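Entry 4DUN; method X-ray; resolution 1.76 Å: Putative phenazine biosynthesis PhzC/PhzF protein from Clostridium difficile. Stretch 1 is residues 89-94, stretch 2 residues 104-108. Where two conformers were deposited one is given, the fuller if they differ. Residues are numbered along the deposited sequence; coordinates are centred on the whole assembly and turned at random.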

# COMPACT_ATOMS: atom_id res chain seq x y z
N VAL A 89 21.32 -11.05 17.87
CA VAL A 89 21.47 -12.19 16.98
C VAL A 89 21.36 -13.53 17.72
O VAL A 89 22.14 -13.81 18.63
CB VAL A 89 22.74 -12.12 16.10
CG1 VAL A 89 22.82 -13.32 15.15
CG2 VAL A 89 22.78 -10.82 15.30
N ASN A 90 20.37 -14.33 17.29
CA ASN A 90 20.04 -15.69 17.76
C ASN A 90 19.45 -15.75 19.17
O ASN A 90 19.37 -16.84 19.73
CB ASN A 90 21.24 -16.66 17.63
CG ASN A 90 21.62 -16.92 16.19
OD1 ASN A 90 20.77 -17.11 15.31
ND2 ASN A 90 22.91 -16.93 15.92
N VAL A 91 18.94 -14.62 19.70
CA VAL A 91 18.23 -14.64 20.99
C VAL A 91 17.00 -15.57 20.82
O VAL A 91 16.37 -15.55 19.75
CB VAL A 91 17.83 -13.22 21.51
CG1 VAL A 91 16.77 -12.54 20.62
CG2 VAL A 91 17.37 -13.27 22.97
N LYS A 92 16.72 -16.43 21.83
CA LYS A 92 15.62 -17.39 21.76
C LYS A 92 14.30 -16.83 22.29
O LYS A 92 13.25 -17.14 21.72
CB LYS A 92 15.98 -18.69 22.53
CG LYS A 92 17.11 -19.50 21.87
CD LYS A 92 16.81 -19.89 20.42
CE LYS A 92 18.06 -19.93 19.56
NZ LYS A 92 17.80 -19.38 18.20
N LYS A 93 14.33 -16.03 23.37
CA LYS A 93 13.11 -15.46 23.97
C LYS A 93 13.05 -13.96 23.75
O LYS A 93 13.98 -13.24 24.15
CB LYS A 93 13.08 -15.76 25.49
CG LYS A 93 12.80 -17.21 25.85
CD LYS A 93 12.36 -17.30 27.31
CE LYS A 93 12.50 -18.68 27.90
NZ LYS A 93 12.02 -18.73 29.31
N ILE A 94 11.98 -13.48 23.10
CA ILE A 94 11.78 -12.07 22.81
C ILE A 94 10.52 -11.61 23.55
O ILE A 94 9.43 -12.14 23.33
CB ILE A 94 11.74 -11.74 21.29
CG1 ILE A 94 13.00 -12.25 20.50
CG2 ILE A 94 11.57 -10.24 21.06
CD1 ILE A 94 12.75 -13.54 19.72
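Stretch 2 (104-108) EVTRN

Two cationic side chains lie close together where stretch 2 runs past the loop end of stretch 1: K92 NZ comes within 4.0 Å of R107 NE, and within 3.8 Å of R107 CD, although like charges should repel. R107 is extended, with chi1, chi2 and chi3 all t, and its CA-to-CB bond points toward stretch 1; it has the largest area covered by the opposing stretch, 106 Å². K92 NZ and N90 OD1 both approach its guanidinium obliquely. N90 OD1 stands 3.5 Å from R107 NH1, and a water joins the two residues, donating to N90 OD1 at 2.9 Å and accepting from R107 NH1 at 2.9 Å. K92, m at chi1 and chi2, also turns its amine back on its own loop, where NZ makes a weak hydrogen bond of 3.4 Å to N90 O.

Beyond this cluster the contact is a short antiparallel sheet. Stretch 2 is strand throughout, with phi from -127° to -91° and psi from 99° to 140°; stretch 1 becomes strand at K93 and I94, after a loop in which N90 takes a positive phi of 71°. Because the strands run in opposite directions, K92 faces R107 (CA to CA 4.8 Å), K93 faces T106 (CA to CA 4.8 Å) and I94 faces V105 (CA to CA 5.1 Å).

Three backbone hydrogen bonds hold this register. R107 N donates to K92 O at 2.8 Å, nearly straight at 171°. Two residues along, I94 and V105 form a hydrogen-bonded pair: I94 N gives to V105 O at 2.9 Å, and V105 N to I94 O at 2.8 Å. K93 and T106, between these links, are a non-hydrogen-bonded pair. The two accepting carbonyls of stretch 1 also meet CA-H groups of stretch 2, with K92 O 3.3 Å from T106 CA and I94 O 3.4 Å from E104 CA, as is common where antiparallel strands pack closely.

Side chains alternate across the sheet. I94 and V105 share one face, where both are buried and apolar, while K93 and T106 lie on the other, more open to solvent. K93 is extended from chi2 onward and reaches diagonally past its partner to E104, its CD 4.1 Å from E104 OE1. At the same end of the pairing, beyond K92 and R107, V89 and N108 point away and make no contact across the stretches. The contact buries 431 Å² in all, both sides summed.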

# COMPACT_ATOMS: atom_id res chain seq x y z
N GLU A 104 5.20 -12.50 24.57
CA GLU A 104 6.43 -13.27 24.45
C GLU A 104 6.44 -14.03 23.13
O GLU A 104 5.40 -14.55 22.72
CB GLU A 104 6.62 -14.25 25.62
CG GLU A 104 7.97 -14.96 25.58
CD GLU A 104 8.41 -15.59 26.88
OE1 GLU A 104 8.32 -16.83 26.99
OE2 GLU A 104 8.88 -14.85 27.77
N VAL A 105 7.60 -14.08 22.46
CA VAL A 105 7.79 -14.83 21.21
C VAL A 105 9.02 -15.72 21.45
O VAL A 105 10.02 -15.24 21.98
CB VAL A 105 7.92 -13.96 19.93
CG1 VAL A 105 8.02 -14.84 18.67
CG2 VAL A 105 6.74 -12.98 19.80
N THR A 106 8.92 -17.02 21.11
CA THR A 106 10.05 -17.94 21.26
C THR A 106 10.52 -18.38 19.88
O THR A 106 9.69 -18.78 19.06
CB THR A 106 9.70 -19.15 22.14
OG1 THR A 106 9.25 -18.68 23.41
CG2 THR A 106 10.89 -20.08 22.33
N ARG A 107 11.83 -18.27 19.63
CA ARG A 107 12.44 -18.73 18.38
C ARG A 107 12.86 -20.17 18.57
O ARG A 107 13.64 -20.47 19.49
CB ARG A 107 13.64 -17.85 17.95
CG ARG A 107 14.16 -18.26 16.56
CD ARG A 107 15.33 -17.42 16.14
NE ARG A 107 15.97 -17.94 14.92
CZ ARG A 107 16.96 -17.32 14.30
NH1 ARG A 107 17.44 -16.18 14.77
NH2 ARG A 107 17.51 -17.86 13.21
N ASN A 108 12.34 -21.06 17.75
CA ASN A 108 12.66 -22.49 17.81
C ASN A 108 13.18 -22.85 16.42
O ASN A 108 12.40 -23.01 15.49
CB ASN A 108 11.41 -23.29 18.23
CG ASN A 108 11.59 -24.80 18.25
OD1 ASN A 108 12.62 -25.35 17.83
ND2 ASN A 108 10.58 -25.50 18.76
O HOH W 1 19.70 -15.78 13.01